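Long-range contacts in 1-deoxy-D-xylulose 5-phosphate reductoisomerase (Zymomonas mobilis, PDB 1R0K), which catalyses the NADPH-dependent rearrangement and reduction of 1-deoxy-D-xylulose 5-phosphate to 2-C-methyl-D-erythritol 4-phosphate in isoprenoid biosynthesis: residues A38-K43 with I59-L64; A48-N53 with A73-E78. All blocks are in the same frame, centred on the assembly; numbering follows the deposited sequence.

How the contacts relate
Both contacts lie in the NADPH-binding Rossmann domain. From the N terminus, strand 31-38 ends in 38-43, which turns into helix 42-51. Segment 48-53 holds the last turn of that helix and the residues after it. Strand 56-59 then runs into 59-64, and contact 1 closes the loop back to 38-43. Helix 65-72 follows, and 73-78 closes contact 2 back to 48-53. The segments alternate, so the two closures cross, with helix 42-51 shared. Contact 1 joins the C-terminal ends of two parallel strands beside the start of the helix. Contact 2 joins the end of the helix to the approach to strand 78-81. The contact centres are about 15 Å apart.

Contact 1: residues A38-K43 with I59-L64. With ACT (acetate ion), chain F.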
loop_
_atom_site.group_PDB
_atom_site.type_symbol
_atom_site.label_atom_id
_atom_site.label_comp_id
_atom_site.label_asym_id
_atom_site.label_seq_id
_atom_site.Cartn_x
_atom_site.Cartn_y
_atom_site.Cartn_z
ATOM N N ALA B 38 2.679 -3.975 -34.620
ATOM C CA ALA B 38 1.319 -4.480 -34.534
ATOM C C ALA B 38 1.328 -5.867 -35.159
ATOM O O ALA B 38 2.351 -6.308 -35.683
ATOM C CB ALA B 38 0.359 -3.560 -35.279
ATOM N N ASN B 39 0.198 -6.560 -35.094
ATOM C CA ASN B 39 0.102 -7.897 -35.661
ATOM C C ASN B 39 -0.541 -7.853 -37.044
ATOM O O ASN B 39 0.089 -8.210 -38.037
ATOM C CB ASN B 39 -0.710 -8.801 -34.731
ATOM C CG ASN B 39 -0.736 -10.242 -35.199
ATOM O OD1 ASN B 39 0.309 -10.849 -35.429
ATOM N ND2 ASN B 39 -1.934 -10.801 -35.335
ATOM N N ARG B 40 -1.792 -7.403 -37.106
ATOM C CA ARG B 40 -2.502 -7.323 -38.378
ATOM C C ARG B 40 -3.203 -5.989 -38.637
ATOM O O ARG B 40 -3.657 -5.745 -39.751
ATOM C CB ARG B 40 -3.528 -8.461 -38.482
ATOM C CG ARG B 40 -2.917 -9.852 -38.635
ATOM C CD ARG B 40 -4.000 -10.921 -38.712
ATOM N NE ARG B 40 -4.922 -10.708 -39.830
ATOM C CZ ARG B 40 -4.612 -10.901 -41.109
ATOM N NH1 ARG B 40 -3.398 -11.314 -41.448
ATOM N NH2 ARG B 40 -5.519 -10.682 -42.052
ATOM N N ASN B 41 -3.287 -5.125 -37.628
ATOM C CA ASN B 41 -3.962 -3.839 -37.801
ATOM C C ASN B 41 -3.050 -2.752 -38.357
ATOM O O ASN B 41 -2.578 -1.879 -37.627
ATOM C CB ASN B 41 -4.560 -3.359 -36.476
ATOM C CG ASN B 41 -5.538 -2.206 -36.663
ATOM O OD1 ASN B 41 -5.266 -1.252 -37.396
ATOM N ND2 ASN B 41 -6.681 -2.290 -35.993
ATOM N N VAL B 42 -2.823 -2.805 -39.664
ATOM C CA VAL B 42 -1.973 -1.840 -40.346
ATOM C C VAL B 42 -2.470 -0.406 -40.166
ATOM O O VAL B 42 -1.688 0.502 -39.877
ATOM C CB VAL B 42 -1.901 -2.154 -41.859
ATOM C CG1 VAL B 42 -1.039 -1.128 -42.567
ATOM C CG2 VAL B 42 -1.351 -3.553 -42.070
ATOM N N LYS B 43 -3.772 -0.207 -40.340
ATOM C CA LYS B 43 -4.369 1.120 -40.215
ATOM C C LYS B 43 -4.011 1.796 -38.899
ATOM O O LYS B 43 -3.467 2.901 -38.876
ATOM C CB LYS B 43 -5.894 1.023 -40.342
ATOM C CG LYS B 43 -6.621 2.348 -40.132
ATOM C CD LYS B 43 -6.155 3.412 -41.117
ATOM C CE LYS B 43 -6.869 4.738 -40.884
ATOM N NZ LYS B 43 -8.347 4.621 -41.027
ATOM N N ILE B 59 4.790 -4.426 -38.960
ATOM C CA ILE B 59 3.578 -5.221 -38.976
ATOM C C ILE B 59 4.068 -6.672 -38.947
ATOM O O ILE B 59 4.854 -7.091 -39.793
ATOM C CB ILE B 59 2.729 -4.927 -40.243
ATOM C CG1 ILE B 59 1.353 -5.581 -40.106
ATOM C CG2 ILE B 59 3.454 -5.400 -41.497
ATOM C CD1 ILE B 59 0.516 -4.992 -38.995
ATOM N N ALA B 60 3.628 -7.424 -37.945
ATOM C CA ALA B 60 4.048 -8.810 -37.774
ATOM C C ALA B 60 3.785 -9.702 -38.981
ATOM O O ALA B 60 4.637 -10.495 -39.377
ATOM C CB ALA B 60 3.376 -9.401 -36.539
ATOM N N ASP B 61 2.598 -9.573 -39.555
ATOM C CA ASP B 61 2.207 -10.380 -40.700
ATOM C C ASP B 61 2.926 -9.932 -41.975
ATOM O O ASP B 61 2.672 -8.844 -42.491
ATOM C CB ASP B 61 0.694 -10.280 -40.888
ATOM C CG ASP B 61 0.141 -11.394 -41.738
ATOM O OD1 ASP B 61 0.606 -11.541 -42.887
ATOM O OD2 ASP B 61 -0.754 -12.123 -41.253
ATOM N N PRO B 62 3.832 -10.772 -42.504
ATOM C CA PRO B 62 4.566 -10.411 -43.723
ATOM C C PRO B 62 3.627 -10.102 -44.881
ATOM O O PRO B 62 3.940 -9.288 -45.747
ATOM C CB PRO B 62 5.417 -11.651 -43.995
ATOM C CG PRO B 62 5.636 -12.217 -42.633
ATOM C CD PRO B 62 4.266 -12.087 -42.007
ATOM N N SER B 63 2.471 -10.757 -44.882
ATOM C CA SER B 63 1.473 -10.584 -45.933
ATOM C C SER B 63 0.938 -9.158 -46.000
ATOM O O SER B 63 0.389 -8.741 -47.017
ATOM C CB SER B 63 0.299 -11.543 -45.703
ATOM O OG SER B 63 0.749 -12.857 -45.407
ATOM N N LEU B 64 1.101 -8.409 -44.916
ATOM C CA LEU B 64 0.594 -7.043 -44.868
ATOM C C LEU B 64 1.653 -5.966 -45.070
ATOM O O LEU B 64 1.359 -4.780 -44.936
ATOM C CB LEU B 64 -0.123 -6.805 -43.532
ATOM C CG LEU B 64 -1.266 -7.765 -43.180
ATOM C CD1 LEU B 64 -1.844 -7.397 -41.822
ATOM C CD2 LEU B 64 -2.349 -7.702 -44.251
HETATM C C ACT F . -3.347 -6.509 -34.012
HETATM O O ACT F . -2.523 -5.659 -34.562
HETATM O OXT ACT F . -3.850 -7.535 -34.576
HETATM C CH3 ACT F . -3.801 -6.348 -32.596
#
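Ala38 and Ile59 are parallel bridge partners at the ends of strands 31-38 and 56-59. Two backbone bonds continue the pairing. Ala60 N donates to Ala38 O over 2.8 Å, tilted from the carbonyl plane. Asp61 N donates to Asn39 O over 3.2 Å, within that carbonyl's plane.

Ile59 sends its long branch between the segments. CG1 is anti to the backbone N (chi1 -170°), which brings it up to the Asn39 carbonyl. Ile59 CD1 lies 3.4 Å from Asn39 O and 4.0 Å from Ala38 CB. It also packs on CG2 of Val42, whose side chain crosses that of Ile59 at about a right angle. Val42 CG2 meets Leu64 CB as well, at 3.8 Å. An alanine at Ile59 would probably leave Val42 CG2 and Ala38 CB without this apolar partner and open a gap beside the Asn39 carbonyl.

Arg40 and Asp61 run side by side and form a salt bridge, NH1 to OD2, 2.8 Å. OD2 sits at the guanidinium edge, but the hydrogen bond is weak, bent to 121°, and the guanidinium and carboxylate planes are 66° apart. Leu64 CD1 packs against Arg40 CB at 3.9 Å.

Further out, Asn41 is the N-cap of helix 42-51, its OD1 accepting from Asp44 N. Val42 and Ile59 both lean on Leu68 of helix 65-72.

An acetate ion, probably from the crystallisation liquor, is held by the backbone of 39-41. Asn39 N donates to the acetate O over 2.9 Å. The backbone N atoms of Arg40 and Asn41 donate to the same oxygen, and the ion also bonds Thr13 OG1. Thr13, Arg40 and Asn41 are predicted NADPH ligands. Three successive N-H groups gathered on one anion at a helix start are consistent with a site for a charged part of NADPH, plausibly its 2'-phosphate.

Contact 2: residues A48-N53 with A73-E78; sequences AAKRTN and AGSSVE
A Schellman motif ends helix 42-51 of the Rossmann domain, and the last turn of that helix packs through Ala49 on Val77, just before strand 78-81. Asn53, with positive phi, is the first residue to leave the helical backbone angles.

The direct contact is small and apolar. Val77 holds CG1 anti to its backbone N (chi1 -179°) and touches Ala49 CB with it at 3.8 Å. Val77 CG2 lies against the backbone of the same alanine, 3.8 Å from Ala49 O. One valine thus straddles the side chain and the carbonyl of a single helix residue.

Lys50 adds the aliphatic part of its chain, its CG coming to 4.2 Å from Ser75 CB. The charged end goes further, and its NZ bonds Ala71 O near the end of helix 65-72. Ser75 OG is bonded to Leu72 O and also takes a weak bond, 3.3 Å long, from Val77 N. This ties the loop to the helix before it.

Within the helix end, Thr52 bonds Ala48 O twice. Thr52 N reaches Ala48 O at 3.0 Å and Thr52 OG1 reaches it at 2.9 Å, from opposite faces of the carbonyl plane. The hydroxyl of the buried Thr52 thus has its acceptor in the preceding turn.

Ala48 and Thr52 pack on Leu36 of strand 31-38 and on Leu21 of helix 15-25. Leu72 of helix 65-72 touches both Lys50 and Val77. Past Val77 the chain enters edge strand 78-81, where Glu78 makes backbone bonds with Lys55 and Ala57.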
loop_
_atom_site.group_PDB
_atom_site.type_symbol
_atom_site.label_atom_id
_atom_site.label_comp_id
_atom_site.label_asym_id
_atom_site.label_seq_id
_atom_site.Cartn_x
_atom_site.Cartn_y
_atom_site.Cartn_z
ATOM N N ALA B 48 -0.811 5.684 -35.665
ATOM C CA ALA B 48 -0.062 5.907 -34.430
ATOM C C ALA B 48 1.384 6.282 -34.737
ATOM O O ALA B 48 1.942 7.205 -34.138
ATOM C CB ALA B 48 -0.098 4.656 -33.565
ATOM N N ALA B 49 1.989 5.561 -35.675
ATOM C CA ALA B 49 3.371 5.813 -36.058
ATOM C C ALA B 49 3.543 7.231 -36.593
ATOM O O ALA B 49 4.477 7.943 -36.215
ATOM C CB ALA B 49 3.810 4.799 -37.109
ATOM N N LYS B 50 2.638 7.640 -37.476
ATOM C CA LYS B 50 2.707 8.972 -38.060
ATOM C C LYS B 50 2.453 10.064 -37.024
ATOM O O LYS B 50 3.108 11.103 -37.042
ATOM C CB LYS B 50 1.713 9.090 -39.221
ATOM C CG LYS B 50 2.111 8.249 -40.427
ATOM C CD LYS B 50 1.216 8.489 -41.628
ATOM C CE LYS B 50 -0.174 7.935 -41.417
ATOM N NZ LYS B 50 -0.989 8.125 -42.647
ATOM N N ARG B 51 1.510 9.825 -36.120
ATOM C CA ARG B 51 1.196 10.799 -35.079
ATOM C C ARG B 51 2.405 11.057 -34.192
ATOM O O ARG B 51 2.775 12.207 -33.949
ATOM C CB ARG B 51 0.064 10.304 -34.185
ATOM C CG ARG B 51 -1.275 10.157 -34.846
ATOM C CD ARG B 51 -2.355 10.145 -33.783
ATOM N NE ARG B 51 -2.139 9.110 -32.776
ATOM C CZ ARG B 51 -2.516 7.843 -32.916
ATOM N NH1 ARG B 51 -2.280 6.966 -31.948
ATOM N NH2 ARG B 51 -3.141 7.455 -34.022
ATOM N N THR B 52 3.006 9.976 -33.703
ATOM C CA THR B 52 4.160 10.063 -32.813
ATOM C C THR B 52 5.485 10.252 -33.534
ATOM O O THR B 52 6.539 10.280 -32.898
ATOM C CB THR B 52 4.269 8.806 -31.940
ATOM O OG1 THR B 52 4.497 7.664 -32.777
ATOM C CG2 THR B 52 2.979 8.603 -31.148
ATOM N N ASN B 53 5.432 10.383 -34.855
ATOM C CA ASN B 53 6.644 10.575 -35.642
ATOM C C ASN B 53 7.628 9.454 -35.311
ATOM O O ASN B 53 8.823 9.692 -35.125
ATOM C CB ASN B 53 7.269 11.933 -35.308
ATOM C CG ASN B 53 8.400 12.305 -36.247
ATOM O OD1 ASN B 53 9.176 13.218 -35.967
ATOM N ND2 ASN B 53 8.495 11.604 -37.371
ATOM N N ALA B 73 3.424 6.066 -46.835
ATOM C CA ALA B 73 3.936 6.845 -47.954
ATOM C C ALA B 73 3.773 8.338 -47.673
ATOM O O ALA B 73 2.704 8.785 -47.253
ATOM C CB ALA B 73 3.197 6.467 -49.231
ATOM N N GLY B 74 4.840 9.101 -47.895
ATOM C CA GLY B 74 4.784 10.533 -47.665
ATOM C C GLY B 74 5.334 10.957 -46.318
ATOM O O GLY B 74 5.638 12.132 -46.105
ATOM N N SER B 75 5.462 10.000 -45.402
ATOM C CA SER B 75 5.979 10.284 -44.069
ATOM C C SER B 75 7.449 9.899 -43.967
ATOM O O SER B 75 8.081 9.536 -44.961
ATOM C CB SER B 75 5.182 9.512 -43.013
ATOM O OG SER B 75 5.431 8.119 -43.108
ATOM N N SER B 76 7.985 9.981 -42.756
ATOM C CA SER B 76 9.376 9.640 -42.508
ATOM C C SER B 76 9.469 8.385 -41.646
ATOM O O SER B 76 10.524 8.067 -41.101
ATOM C CB SER B 76 10.085 10.809 -41.823
ATOM O OG SER B 76 9.310 11.305 -40.744
ATOM N N VAL B 77 8.351 7.675 -41.532
ATOM C CA VAL B 77 8.293 6.452 -40.744
ATOM C C VAL B 77 8.759 5.253 -41.565
ATOM O O VAL B 77 8.220 4.978 -42.637
ATOM C CB VAL B 77 6.860 6.164 -40.258
ATOM C CG1 VAL B 77 6.845 4.894 -39.418
ATOM C CG2 VAL B 77 6.331 7.343 -39.457
ATOM N N GLU B 78 9.762 4.544 -41.055
ATOM C CA GLU B 78 10.290 3.363 -41.727
ATOM C C GLU B 78 9.260 2.246 -41.624
ATOM O O GLU B 78 8.586 2.106 -40.604
ATOM C CB GLU B 78 11.593 2.907 -41.065
ATOM C CG GLU B 78 12.774 3.843 -41.266
ATOM C CD GLU B 78 13.953 3.491 -40.371
ATOM O OE1 GLU B 78 14.301 2.294 -40.280
ATOM O OE2 GLU B 78 14.540 4.414 -39.764
#